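Local coordinates for protein AbyA5 (Verrucosispora maris, PDB 4YWF) that catalyses acetate elimination in spirotetronate and spirotetramate biosynthesis, acting as an esterase-like lyase of the alpha/beta-hydrolase superfamily, at residues I154-A159 with V174-G179; A78-Y83 with A105-W110; Y298-R303 with T324-D329; A244-D249 with I306-D311; R141-L146 with T208-A213. The protein carries 4 engineered substitutions. All coordinates share one frame; numbering follows the deposited sequence.

Interaction 1: residues I154-A159 with V174-G179; sequences IKEQWA and VTEMPG. Engineered in segment 174-179: Met-177 (natural residue Leu).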
# COMPACT_ATOMS: atom_id res chain seq x y z
N ILE A 154 -2.79 3.93 4.41
CA ILE A 154 -4.20 3.97 4.06
C ILE A 154 -4.40 4.51 2.66
O ILE A 154 -3.55 5.17 2.12
CB ILE A 154 -5.07 4.78 5.06
CG1 ILE A 154 -4.67 6.26 5.04
CG2 ILE A 154 -5.06 4.09 6.41
CD1 ILE A 154 -5.72 7.16 5.67
N LYS A 155 -5.57 4.24 2.10
CA LYS A 155 -5.80 4.38 0.66
C LYS A 155 -5.96 5.87 0.28
O LYS A 155 -5.73 6.29 -0.88
CB LYS A 155 -7.08 3.58 0.28
CG LYS A 155 -8.35 3.95 1.06
CD LYS A 155 -9.55 3.01 0.80
CE LYS A 155 -10.81 3.51 1.52
NZ LYS A 155 -10.65 3.79 2.97
N GLU A 156 -6.29 6.68 1.28
CA GLU A 156 -6.38 8.09 1.10
C GLU A 156 -5.01 8.72 0.86
O GLU A 156 -4.94 9.84 0.38
CB GLU A 156 -7.09 8.75 2.31
CG GLU A 156 -8.63 8.47 2.33
CD GLU A 156 -8.98 7.12 2.92
OE1 GLU A 156 -8.11 6.48 3.62
OE2 GLU A 156 -10.11 6.67 2.68
N GLN A 157 -3.93 7.98 1.10
CA GLN A 157 -2.60 8.50 0.81
C GLN A 157 -2.42 8.62 -0.71
O GLN A 157 -1.76 9.54 -1.20
CB GLN A 157 -1.54 7.51 1.35
CG GLN A 157 -0.26 8.15 1.85
CD GLN A 157 0.91 7.16 1.93
OE1 GLN A 157 0.78 6.06 2.48
NE2 GLN A 157 2.04 7.56 1.37
N TRP A 158 -2.99 7.65 -1.43
CA TRP A 158 -2.87 7.56 -2.89
C TRP A 158 -4.06 8.05 -3.69
O TRP A 158 -3.88 8.37 -4.84
CB TRP A 158 -2.66 6.09 -3.30
CG TRP A 158 -1.74 5.34 -2.43
CD1 TRP A 158 -2.07 4.31 -1.60
CD2 TRP A 158 -0.35 5.58 -2.25
NE1 TRP A 158 -0.95 3.88 -0.93
CE2 TRP A 158 0.11 4.65 -1.31
CE3 TRP A 158 0.54 6.50 -2.79
CZ2 TRP A 158 1.45 4.59 -0.91
CZ3 TRP A 158 1.88 6.42 -2.43
CH2 TRP A 158 2.31 5.48 -1.48
N ALA A 159 -5.26 8.09 -3.10
CA ALA A 159 -6.46 8.41 -3.84
C ALA A 159 -6.46 9.76 -4.53
O ALA A 159 -7.09 9.89 -5.56
CB ALA A 159 -7.70 8.30 -2.93
N VAL A 174 -7.81 2.20 -5.86
CA VAL A 174 -6.84 2.35 -4.79
C VAL A 174 -7.54 1.80 -3.53
O VAL A 174 -8.68 2.20 -3.16
CB VAL A 174 -6.44 3.82 -4.56
CG1 VAL A 174 -5.64 3.96 -3.26
CG2 VAL A 174 -5.60 4.36 -5.75
N THR A 175 -6.91 0.85 -2.91
CA THR A 175 -7.41 0.36 -1.64
C THR A 175 -6.25 0.24 -0.64
O THR A 175 -5.19 0.90 -0.82
CB THR A 175 -8.19 -0.95 -1.89
OG1 THR A 175 -8.85 -1.40 -0.69
CG2 THR A 175 -7.24 -1.99 -2.45
N GLU A 176 -6.43 -0.62 0.37
CA GLU A 176 -5.50 -0.70 1.50
C GLU A 176 -5.52 -2.15 2.01
O GLU A 176 -6.43 -2.92 1.70
CB GLU A 176 -5.89 0.29 2.63
CG GLU A 176 -7.38 0.15 2.99
CD GLU A 176 -7.97 1.44 3.55
OE1 GLU A 176 -7.18 2.33 3.82
OE2 GLU A 176 -9.23 1.53 3.73
N MSE A 177 -4.50 -2.53 2.76
CA MSE A 177 -4.36 -3.94 3.23
C MSE A 177 -5.38 -4.37 4.26
O MSE A 177 -6.04 -3.50 4.83
CB MSE A 177 -2.93 -4.14 3.81
CG MSE A 177 -1.96 -4.27 2.64
SE MSE A 177 -0.10 -4.65 3.21
CE MSE A 177 -0.44 -6.48 3.94
N PRO A 178 -5.54 -5.71 4.51
CA PRO A 178 -6.41 -6.19 5.58
C PRO A 178 -5.98 -5.60 6.88
O PRO A 178 -4.79 -5.66 7.21
CB PRO A 178 -6.17 -7.72 5.57
CG PRO A 178 -5.81 -8.03 4.16
CD PRO A 178 -5.05 -6.84 3.67
N GLY A 179 -6.92 -4.96 7.57
CA GLY A 179 -6.65 -4.40 8.84
C GLY A 179 -6.24 -2.96 8.81
O GLY A 179 -6.14 -2.35 9.87
O HOH W 1 -8.76 4.21 5.25
O HOH W 2 -2.98 1.83 0.69
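Lys-155 and Glu-176 meet twice, and the contact illustrates how one residue can hold a carboxylate with both its backbone and its side chain. Lys-155 N donates to Glu-176 OE1 at 3.0 Å, while Lys-155 NZ forms a salt bridge with Glu-176 OE2 at 2.8 Å. Both donors stand well out of the carboxylate plane, NZ by 38°. Between them the lysine methylenes pass at a slant over the carboxylate, CD lying 3.3 Å from Glu-176 OE2. The route is set at the root, where CG is wedged between the backbone N and the carbonyl carbon (chi1 56°); the chain then runs straight and bends at its last torsion. A second salt bridge joins Lys-155 NZ to Glu-156 OE2 at 2.9 Å, the ammonium arriving on the syn side of that carboxylate, and Glu-182 brings NZ a third carboxylate. A water donates to both Glu-156 OE1 and Glu-176 OE1, the facing oxygens of two like charges. On the apolar side Val-174 CG1 lies 3.7 Å from Trp-158 CB, near the plane of the indole at its edge. Further out, Glu-182 N bonds Glu-176 OE2, and Trp-132 NE1 holds Glu-156 OE2. The network ties together the loops that follow strands 143-148 and 171-174 of the central sheet. A methionine in place of Lys-155 would probably leave the carboxylates of Glu-156, Glu-176 and Glu-182 without their shared cation and pushing one another apart. Such a buried cluster is likely tolerated because the ammonium supplies positive charge while the water, Trp-132 NE1 and Glu-182 N give the acid oxygens further donors.

Interaction 2: residues A78-Y83 with A105-W110; sequences AATTFY and AVFDRW
An antiparallel pair of helices, 76-87 against 94-111, packs here through Thr-80 and Tyr-83 on one side and Val-106 and Phe-107 on the other. The axes of the short segments approach to 8.9 Å with 160° between their directions, and the nearest backbones are those of Thr-80 and Phe-107. Val-106 does most of the touching. Its two methyls divide the work: CG2 reaches Thr-80 OG1 at 3.4 Å, whereas CG1 comes to Tyr-83 CE2 at 3.7 Å, in the plane of the phenol ring at its edge. The split follows from the first torsion of the valine (chi1 -63°), which sets CG1 opposite the carbonyl carbon and leaves CG2 between the two backbone arms. Ala-79 CB adds a looser apolar border, 4.3 Å from Val-106 CG2.

This pair belongs to the helical region that precedes the first strand of the sheet, 118-124, in this alpha/beta-hydrolase chain. At Thr-80 the hydroxyl itself faces the neighbouring helix, lying 3.8 Å from Phe-107 CB, yet its polar need is met within its own helix by a hydrogen bond with Leu-76 O. Tyr-83 likewise sends its OH past the contact to Glu-71 OE1, on helix 59-72, the ring lying against the valine while its polar end is held elsewhere. The Phe-107 ring, meeting Thr-80 OG1 near its plane at the edge, turns onward to an edge-to-face meeting with Trp-132 of strand 127-134.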
# COMPACT_ATOMS: atom_id res chain seq x y z
N ALA A 78 -4.49 18.75 2.47
CA ALA A 78 -3.57 18.83 3.61
C ALA A 78 -4.25 18.27 4.85
O ALA A 78 -3.57 17.67 5.67
CB ALA A 78 -3.09 20.26 3.86
N ALA A 79 -5.56 18.47 5.03
CA ALA A 79 -6.21 17.96 6.25
C ALA A 79 -6.24 16.45 6.25
O ALA A 79 -5.96 15.83 7.27
CB ALA A 79 -7.59 18.51 6.41
N THR A 80 -6.57 15.88 5.09
CA THR A 80 -6.46 14.45 4.80
C THR A 80 -5.10 13.86 5.25
O THR A 80 -5.02 12.89 6.02
CB THR A 80 -6.63 14.21 3.28
OG1 THR A 80 -7.98 14.56 2.86
CG2 THR A 80 -6.32 12.71 2.90
N THR A 81 -4.01 14.48 4.80
CA THR A 81 -2.69 14.01 5.22
C THR A 81 -2.53 14.09 6.73
O THR A 81 -2.01 13.16 7.35
CB THR A 81 -1.58 14.89 4.57
OG1 THR A 81 -1.77 14.90 3.15
CG2 THR A 81 -0.20 14.37 4.92
N PHE A 82 -2.92 15.21 7.34
CA PHE A 82 -2.71 15.38 8.75
C PHE A 82 -3.56 14.47 9.62
O PHE A 82 -3.01 13.93 10.51
CB PHE A 82 -2.79 16.82 9.25
CG PHE A 82 -1.72 17.72 8.74
CD1 PHE A 82 -0.52 17.21 8.22
CD2 PHE A 82 -1.90 19.08 8.75
CE1 PHE A 82 0.46 18.07 7.73
CE2 PHE A 82 -0.91 19.92 8.31
CZ PHE A 82 0.25 19.43 7.75
N TYR A 83 -4.85 14.26 9.30
CA TYR A 83 -5.65 13.25 9.99
C TYR A 83 -5.05 11.87 9.76
O TYR A 83 -5.05 11.05 10.66
CB TYR A 83 -7.12 13.32 9.55
CG TYR A 83 -7.86 14.59 9.88
CD1 TYR A 83 -7.67 15.26 11.10
CD2 TYR A 83 -8.82 15.11 9.01
CE1 TYR A 83 -8.39 16.42 11.43
CE2 TYR A 83 -9.54 16.27 9.32
CZ TYR A 83 -9.28 16.92 10.54
OH TYR A 83 -9.98 18.03 10.86
N ALA A 105 -13.69 11.18 5.91
CA ALA A 105 -14.71 12.21 5.67
C ALA A 105 -14.22 13.45 4.87
O ALA A 105 -14.93 13.90 3.96
CB ALA A 105 -15.34 12.67 6.99
N VAL A 106 -13.05 14.02 5.22
CA VAL A 106 -12.55 15.17 4.52
C VAL A 106 -12.14 14.78 3.11
O VAL A 106 -12.33 15.52 2.17
CB VAL A 106 -11.39 15.96 5.22
CG1 VAL A 106 -11.90 16.53 6.50
CG2 VAL A 106 -10.15 15.14 5.45
N PHE A 107 -11.54 13.60 2.95
CA PHE A 107 -11.25 13.15 1.63
C PHE A 107 -12.56 12.96 0.78
O PHE A 107 -12.59 13.37 -0.44
CB PHE A 107 -10.39 11.89 1.60
CG PHE A 107 -10.05 11.50 0.23
CD1 PHE A 107 -9.03 12.14 -0.43
CD2 PHE A 107 -10.90 10.67 -0.49
CE1 PHE A 107 -8.76 11.90 -1.77
CE2 PHE A 107 -10.65 10.41 -1.83
CZ PHE A 107 -9.58 11.05 -2.46
N ASP A 108 -13.58 12.40 1.41
CA ASP A 108 -14.86 12.12 0.73
C ASP A 108 -15.43 13.46 0.21
O ASP A 108 -15.97 13.53 -0.92
CB ASP A 108 -15.84 11.46 1.67
CG ASP A 108 -17.14 11.03 0.98
OD1 ASP A 108 -17.26 10.76 -0.24
OD2 ASP A 108 -18.13 10.95 1.69
N ARG A 109 -15.33 14.49 1.05
CA ARG A 109 -15.77 15.84 0.78
C ARG A 109 -14.94 16.42 -0.40
O ARG A 109 -15.51 16.89 -1.39
CB ARG A 109 -15.69 16.68 2.05
N TRP A 110 -13.62 16.25 -0.38
CA TRP A 110 -12.81 16.67 -1.53
C TRP A 110 -13.13 16.01 -2.86
O TRP A 110 -13.20 16.67 -3.91
CB TRP A 110 -11.34 16.44 -1.26
CG TRP A 110 -10.48 16.84 -2.41
CD1 TRP A 110 -10.01 18.08 -2.68
CD2 TRP A 110 -9.90 15.98 -3.38
NE1 TRP A 110 -9.22 18.05 -3.77
CE2 TRP A 110 -9.12 16.77 -4.22
CE3 TRP A 110 -9.97 14.61 -3.62
CZ2 TRP A 110 -8.41 16.25 -5.32
CZ3 TRP A 110 -9.29 14.09 -4.70
CH2 TRP A 110 -8.54 14.91 -5.56

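Interaction 3: residues Y298-R303 with T324-D329; sequences YVASGR and TITHDD
Tyr-298 O is shared by two donors of the neighbouring strand: Thr-324 OG1 at 2.8 Å and, more weakly, Ile-325 N at 3.4 Å. With the threonine hydroxyl set opposite its own backbone N (chi1 -168°), OG1 swings across to the carbonyl from 23° outside its plane. A valine at Thr-324 would probably leave Tyr-298 O with just the weak amide bond across this pair. Both backbone groups of Ala-300 are satisfied by the same neighbouring strand, its N giving to Ile-325 O at 2.9 Å in a nearly straight bond and its O taking from His-327 N at 2.8 Å.

The ladder is the parallel pairing of a beta-alpha-beta unit, strand 296-301, helix 310-318 and strand 322-327, the last being the outermost strand of the sheet. Beyond it Gly-302 N donates to His-327 O and Arg-303 N to Asp-329 O, both modelled short enough for their exact lengths to be doubtful. Arg-303 NH1 adds a weak salt bridge, 3.3 Å from Asp-328 OD1, which comes in plane at the guanidinium edge although the two flat groups are turned 72° apart.

On the face carrying Val-299 and His-327, Val-299 CG1 lies 3.6 Å from His-327 CD2. The imidazole NE2 is bonded to Thr-340 OG1 and the ring is stacked on His-336, while Ser-301 OG bonds Ser-333 OG and Asp-329 OD2 accepts from Ala-335 N.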
# COMPACT_ATOMS: atom_id res chain seq x y z
N TYR A 298 10.67 -3.75 -9.08
CA TYR A 298 10.90 -3.62 -7.67
C TYR A 298 11.91 -2.52 -7.33
O TYR A 298 13.10 -2.51 -7.76
CB TYR A 298 11.38 -5.01 -7.17
CG TYR A 298 11.58 -5.19 -5.70
CD1 TYR A 298 12.58 -4.52 -5.01
CD2 TYR A 298 10.80 -6.09 -5.01
CE1 TYR A 298 12.77 -4.73 -3.65
CE2 TYR A 298 10.93 -6.29 -3.66
CZ TYR A 298 11.91 -5.62 -2.98
OH TYR A 298 12.05 -5.88 -1.63
N VAL A 299 11.49 -1.60 -6.53
CA VAL A 299 12.38 -0.55 -6.02
C VAL A 299 12.91 -1.01 -4.66
O VAL A 299 12.15 -1.11 -3.69
CB VAL A 299 11.70 0.80 -5.83
CG1 VAL A 299 12.76 1.79 -5.26
CG2 VAL A 299 11.11 1.35 -7.12
N ALA A 300 14.22 -1.21 -4.58
CA ALA A 300 14.86 -1.62 -3.37
C ALA A 300 15.57 -0.38 -2.71
O ALA A 300 16.06 0.52 -3.39
CB ALA A 300 15.86 -2.71 -3.65
N SER A 301 15.56 -0.37 -1.39
CA SER A 301 16.21 0.67 -0.54
C SER A 301 17.47 0.04 0.04
O SER A 301 17.36 -0.92 0.79
CB SER A 301 15.26 1.09 0.55
OG SER A 301 14.16 1.79 -0.05
N GLY A 302 18.64 0.54 -0.34
CA GLY A 302 19.94 -0.09 -0.05
C GLY A 302 20.18 -0.31 1.42
O GLY A 302 20.81 -1.27 1.82
N ARG A 303 19.64 0.57 2.25
CA ARG A 303 19.88 0.45 3.68
C ARG A 303 18.57 0.21 4.37
O ARG A 303 18.31 0.76 5.43
CB ARG A 303 20.60 1.71 4.17
CG ARG A 303 21.75 2.09 3.19
CD ARG A 303 22.87 2.96 3.79
NE ARG A 303 22.23 3.95 4.60
CZ ARG A 303 21.67 5.06 4.14
NH1 ARG A 303 21.68 5.36 2.85
NH2 ARG A 303 21.06 5.86 4.99
N THR A 324 14.56 -3.74 -11.73
CA THR A 324 14.87 -3.27 -10.46
C THR A 324 15.88 -2.16 -10.49
O THR A 324 16.76 -2.10 -11.37
CB THR A 324 15.32 -4.45 -9.57
OG1 THR A 324 15.38 -4.03 -8.21
CG2 THR A 324 16.66 -5.09 -10.04
N ILE A 325 15.77 -1.35 -9.45
CA ILE A 325 16.67 -0.27 -9.15
C ILE A 325 16.84 -0.24 -7.62
O ILE A 325 15.93 -0.61 -6.88
CB ILE A 325 16.01 1.01 -9.71
CG1 ILE A 325 17.02 2.07 -9.98
CG2 ILE A 325 14.84 1.47 -8.84
CD1 ILE A 325 16.47 3.26 -10.75
N THR A 326 18.00 0.18 -7.13
CA THR A 326 18.27 0.20 -5.71
C THR A 326 18.66 1.65 -5.34
O THR A 326 19.60 2.18 -5.86
CB THR A 326 19.40 -0.80 -5.35
OG1 THR A 326 18.92 -2.15 -5.33
CG2 THR A 326 20.00 -0.51 -3.99
N HIS A 327 17.98 2.28 -4.41
CA HIS A 327 18.46 3.60 -3.93
C HIS A 327 19.30 3.35 -2.69
O HIS A 327 18.94 2.54 -1.83
CB HIS A 327 17.32 4.55 -3.57
CG HIS A 327 16.33 4.78 -4.66
ND1 HIS A 327 16.64 5.37 -5.86
CD2 HIS A 327 14.99 4.52 -4.70
CE1 HIS A 327 15.56 5.45 -6.61
NE2 HIS A 327 14.55 4.94 -5.94
N ASP A 328 20.44 4.04 -2.58
CA ASP A 328 21.25 3.98 -1.36
C ASP A 328 20.55 4.88 -0.32
O ASP A 328 20.91 6.06 -0.11
CB ASP A 328 22.72 4.34 -1.65
CG ASP A 328 23.54 4.51 -0.38
OD1 ASP A 328 23.40 3.66 0.54
OD2 ASP A 328 24.29 5.51 -0.31
N ASP A 329 19.53 4.29 0.30
CA ASP A 329 18.64 4.96 1.19
C ASP A 329 18.00 3.95 2.15
O ASP A 329 18.13 2.68 2.00
CB ASP A 329 17.59 5.72 0.40
CG ASP A 329 16.86 6.77 1.22
OD1 ASP A 329 17.17 6.87 2.42
OD2 ASP A 329 16.00 7.52 0.67

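Interaction 4: residues A244-D249 with I306-D311; sequences AAFFTD and IIPPAD
Phe-246 and Pro-308 form the apolar middle of this contact, Phe-246 CB lying 4.0 Å from Pro-308 CD, which sits near the plane of the phenyl ring at its edge. The first torsion of Phe-246 is fully extended (chi1 -178°), and this carries the ring alongside Ile-306, bringing CD1 to 3.3 Å from Ile-306 O at the ring edge. That carbonyl has its polar partner in Trp-252 NE1. Ala-245 CB packs against Pro-308 CG at 3.8 Å and Ala-310 CB at 4.0 Å.

The contact joins the first turn of the weakly bonded helix 245-248 to the start of helix 310-318, and Asp-311 receives the amides of that turn from a distant part of the chain. Four successive amides converge on its carboxylate, whose negative charge would probably be favoured by the N-terminal end of the helix. OD1 of Asp-311 accepts from Ala-244 N at 2.8 Å, from a direction 50° out of the carboxylate plane, and more weakly from Ala-245 N. Its OD2 accepts from Phe-246 N at 3.1 Å on the syn side, and also from Val-243 N.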
# COMPACT_ATOMS: atom_id res chain seq x y z
N ALA A 244 11.20 -13.80 1.48
CA ALA A 244 11.42 -15.06 2.18
C ALA A 244 12.10 -14.90 3.50
O ALA A 244 11.61 -15.39 4.55
CB ALA A 244 12.25 -16.02 1.28
N ALA A 245 13.30 -14.34 3.41
CA ALA A 245 14.08 -14.01 4.57
C ALA A 245 13.36 -13.17 5.65
O ALA A 245 13.59 -13.38 6.85
CB ALA A 245 15.35 -13.29 4.19
N PHE A 246 12.52 -12.22 5.24
CA PHE A 246 11.73 -11.50 6.23
C PHE A 246 10.94 -12.49 7.16
O PHE A 246 10.79 -12.25 8.34
CB PHE A 246 10.77 -10.52 5.53
CG PHE A 246 9.95 -9.73 6.49
CD1 PHE A 246 10.48 -8.66 7.13
CD2 PHE A 246 8.66 -10.14 6.81
CE1 PHE A 246 9.74 -7.96 8.09
CE2 PHE A 246 7.90 -9.45 7.75
CZ PHE A 246 8.44 -8.35 8.38
N PHE A 247 10.45 -13.57 6.61
CA PHE A 247 9.53 -14.42 7.27
C PHE A 247 10.27 -15.51 8.05
O PHE A 247 9.71 -16.11 8.91
CB PHE A 247 8.60 -15.06 6.26
CG PHE A 247 7.74 -14.07 5.54
CD1 PHE A 247 6.63 -13.52 6.18
CD2 PHE A 247 8.03 -13.69 4.21
CE1 PHE A 247 5.81 -12.61 5.54
CE2 PHE A 247 7.21 -12.77 3.59
CZ PHE A 247 6.13 -12.20 4.26
N THR A 248 11.54 -15.73 7.74
CA THR A 248 12.31 -16.90 8.26
C THR A 248 13.60 -16.54 8.96
O THR A 248 14.17 -17.38 9.65
CB THR A 248 12.72 -17.87 7.10
OG1 THR A 248 13.64 -17.20 6.27
CG2 THR A 248 11.48 -18.34 6.27
N ASP A 249 14.10 -15.34 8.79
CA ASP A 249 15.42 -15.00 9.38
C ASP A 249 15.20 -14.42 10.74
O ASP A 249 14.82 -13.26 10.87
CB ASP A 249 16.16 -14.00 8.53
CG ASP A 249 17.48 -13.60 9.12
OD1 ASP A 249 17.80 -13.93 10.29
OD2 ASP A 249 18.22 -12.91 8.41
N ILE A 306 13.85 -2.92 7.36
CA ILE A 306 12.70 -3.79 7.56
C ILE A 306 12.84 -5.02 6.65
O ILE A 306 12.55 -6.13 7.03
CB ILE A 306 11.37 -3.07 7.26
CG1 ILE A 306 11.35 -1.64 7.79
CG2 ILE A 306 10.20 -3.82 7.82
CD1 ILE A 306 11.79 -1.47 9.23
N ILE A 307 13.27 -4.79 5.43
CA ILE A 307 13.34 -5.82 4.47
C ILE A 307 14.81 -6.25 4.34
O ILE A 307 15.66 -5.41 4.04
CB ILE A 307 12.79 -5.35 3.13
CG1 ILE A 307 11.41 -4.69 3.31
CG2 ILE A 307 12.73 -6.51 2.13
CD1 ILE A 307 10.46 -5.52 4.11
N PRO A 308 15.12 -7.52 4.59
CA PRO A 308 16.50 -7.97 4.45
C PRO A 308 17.04 -8.01 2.99
O PRO A 308 16.30 -8.35 2.04
CB PRO A 308 16.51 -9.37 5.07
CG PRO A 308 15.08 -9.71 5.40
CD PRO A 308 14.19 -8.64 4.84
N PRO A 309 18.32 -7.72 2.80
CA PRO A 309 18.90 -7.62 1.42
C PRO A 309 18.76 -8.94 0.65
O PRO A 309 18.61 -8.96 -0.56
CB PRO A 309 20.41 -7.24 1.66
CG PRO A 309 20.58 -7.17 3.16
CD PRO A 309 19.34 -7.65 3.86
N ALA A 310 18.66 -10.04 1.38
CA ALA A 310 18.43 -11.35 0.78
C ALA A 310 17.09 -11.44 0.05
O ALA A 310 16.89 -12.35 -0.73
CB ALA A 310 18.49 -12.45 1.87
N ASP A 311 16.14 -10.56 0.33
CA ASP A 311 14.82 -10.71 -0.29
C ASP A 311 14.87 -10.17 -1.75
O ASP A 311 14.63 -10.93 -2.68
CB ASP A 311 13.76 -10.15 0.63
CG ASP A 311 13.31 -11.14 1.67
OD1 ASP A 311 13.55 -12.37 1.55
OD2 ASP A 311 12.63 -10.72 2.58

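Interaction 5: residues R141-L146 with T208-A213; sequences RRPVLL and TSRAYA
The guanidinium of Arg-210 lies with one face over Pro-143, whose CB stands 4.0 Å above the plane toward its rim. From that group NH2 donates to Tyr-212 OH at 3.2 Å, the hydroxyl being tilted 21° from the guanidinium plane. A bend at chi3 (56°) swings the guanidinium across toward Pro-143 of the neighbouring strand, with NH2 within reach of the tyrosine hydroxyl. The phenol ring of Tyr-212 presents an edge to the neighbouring strand: CD2 is 3.5 Å from Val-144 O, and CE2 is 4.1 Å from Pro-143 CB.

Beneath these side chains runs a parallel ladder. Val-144 N donates to Arg-210 O at 3.0 Å, Tyr-212 N to Val-144 O at 2.9 Å, and Leu-146 N to Tyr-212 O at 2.8 Å. Leu-145 CD1 leans over the last of these carbonyls, while on the other face Val-144 CB lies 4.1 Å from Ala-211 CB.

Strands 143-148 and 207-215 are neighbours in the middle of the hydrolase sheet, with strand 171-174 bonded along the far side of 143-148. Helix 194-201 covers the face of Val-144, Leu-146 and Ala-211, and helix 337-351 covers that of Leu-145 and Tyr-212.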
# COMPACT_ATOMS: atom_id res chain seq x y z
N ARG A 141 -13.65 -0.23 -22.48
CA ARG A 141 -13.05 -1.23 -21.59
C ARG A 141 -11.57 -0.84 -21.35
O ARG A 141 -10.72 -1.16 -22.17
CB ARG A 141 -13.19 -2.63 -22.19
N ARG A 142 -11.27 -0.12 -20.26
CA ARG A 142 -9.87 0.26 -19.89
C ARG A 142 -9.13 -0.74 -18.98
O ARG A 142 -9.69 -1.25 -18.05
CB ARG A 142 -9.85 1.60 -19.16
CG ARG A 142 -10.35 2.74 -19.96
CD ARG A 142 -11.27 3.65 -19.16
NE ARG A 142 -10.55 4.60 -18.33
CZ ARG A 142 -9.91 5.66 -18.79
NH1 ARG A 142 -9.92 5.94 -20.09
NH2 ARG A 142 -9.28 6.47 -17.93
N PRO A 143 -7.83 -0.95 -19.22
CA PRO A 143 -7.04 -1.75 -18.29
C PRO A 143 -7.10 -1.28 -16.86
O PRO A 143 -7.21 -0.09 -16.63
CB PRO A 143 -5.60 -1.58 -18.78
CG PRO A 143 -5.62 -0.35 -19.64
CD PRO A 143 -7.00 -0.29 -20.25
N VAL A 144 -7.00 -2.21 -15.93
CA VAL A 144 -7.10 -1.90 -14.50
C VAL A 144 -5.71 -1.58 -13.88
O VAL A 144 -4.74 -2.32 -14.10
CB VAL A 144 -7.75 -3.07 -13.71
CG1 VAL A 144 -7.83 -2.73 -12.26
CG2 VAL A 144 -9.18 -3.31 -14.14
N LEU A 145 -5.61 -0.49 -13.14
CA LEU A 145 -4.46 -0.31 -12.26
C LEU A 145 -4.89 -0.46 -10.81
O LEU A 145 -5.67 0.35 -10.28
CB LEU A 145 -3.73 1.00 -12.49
CG LEU A 145 -2.51 1.28 -11.62
CD1 LEU A 145 -1.34 0.34 -11.77
CD2 LEU A 145 -2.05 2.65 -12.03
N LEU A 146 -4.47 -1.58 -10.21
CA LEU A 146 -4.77 -1.79 -8.83
C LEU A 146 -3.64 -1.21 -7.93
O LEU A 146 -2.49 -1.55 -8.09
CB LEU A 146 -4.98 -3.27 -8.54
CG LEU A 146 -6.18 -4.00 -9.13
CD1 LEU A 146 -6.20 -5.39 -8.61
CD2 LEU A 146 -7.54 -3.37 -8.83
N THR A 208 -10.91 -6.11 -17.16
CA THR A 208 -10.43 -6.78 -16.00
C THR A 208 -9.59 -8.06 -16.39
O THR A 208 -9.03 -8.75 -15.55
CB THR A 208 -11.69 -7.01 -15.13
OG1 THR A 208 -11.52 -6.43 -13.82
CG2 THR A 208 -12.16 -8.45 -15.14
N SER A 209 -9.48 -8.36 -17.67
CA SER A 209 -8.54 -9.39 -18.14
C SER A 209 -7.11 -8.80 -18.18
O SER A 209 -6.15 -9.55 -18.39
CB SER A 209 -8.92 -9.90 -19.54
OG SER A 209 -8.88 -8.88 -20.54
N ARG A 210 -6.98 -7.47 -18.06
CA ARG A 210 -5.66 -6.81 -18.07
C ARG A 210 -5.48 -5.91 -16.87
O ARG A 210 -5.75 -4.73 -16.95
CB ARG A 210 -5.48 -5.97 -19.32
CG ARG A 210 -5.66 -6.70 -20.63
CD ARG A 210 -5.57 -5.70 -21.77
NE ARG A 210 -4.29 -5.01 -21.65
CZ ARG A 210 -4.03 -3.74 -21.97
NH1 ARG A 210 -4.95 -2.98 -22.51
NH2 ARG A 210 -2.82 -3.26 -21.77
N ALA A 211 -5.03 -6.49 -15.78
CA ALA A 211 -4.80 -5.77 -14.51
C ALA A 211 -3.31 -5.67 -14.16
O ALA A 211 -2.54 -6.66 -14.29
CB ALA A 211 -5.49 -6.48 -13.38
N TYR A 212 -2.94 -4.51 -13.64
CA TYR A 212 -1.55 -4.23 -13.19
C TYR A 212 -1.62 -3.81 -11.74
O TYR A 212 -2.38 -2.90 -11.47
CB TYR A 212 -0.95 -3.18 -14.10
CG TYR A 212 -1.06 -3.64 -15.56
CD1 TYR A 212 -0.05 -4.44 -16.13
CD2 TYR A 212 -2.20 -3.32 -16.35
CE1 TYR A 212 -0.15 -4.88 -17.44
CE2 TYR A 212 -2.31 -3.76 -17.65
CZ TYR A 212 -1.29 -4.55 -18.19
OH TYR A 212 -1.39 -4.98 -19.50
N ALA A 213 -0.95 -4.55 -10.82
CA ALA A 213 -0.87 -4.20 -9.40
C ALA A 213 0.35 -3.34 -9.09
O ALA A 213 1.53 -3.79 -9.15
CB ALA A 213 -0.83 -5.44 -8.52

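Overall arrangement
Interactions 3 and 5 are parallel ladders of one sheet, but 5 is buried in its middle whereas 3 lies at its outer strand, where exposed residues and a weak salt bridge continue the pairing. The centre of interaction 1 lies nearest the centre of the chain, about 6 Å away, and this contact meets burial with ionic bonds; interaction 2, buried but largely apolar, touches it where Phe-107 packs on Ala-159 and Glu-156. Interaction 4 shares the unit of interaction 3, since helix 310-318 links its two strands, and Tyr-298 packs on Ile-307. Interactions 2 and 4 fall on opposite sides of the chain's centre, one helix against helix, the other a helix start bonded to a carboxylate.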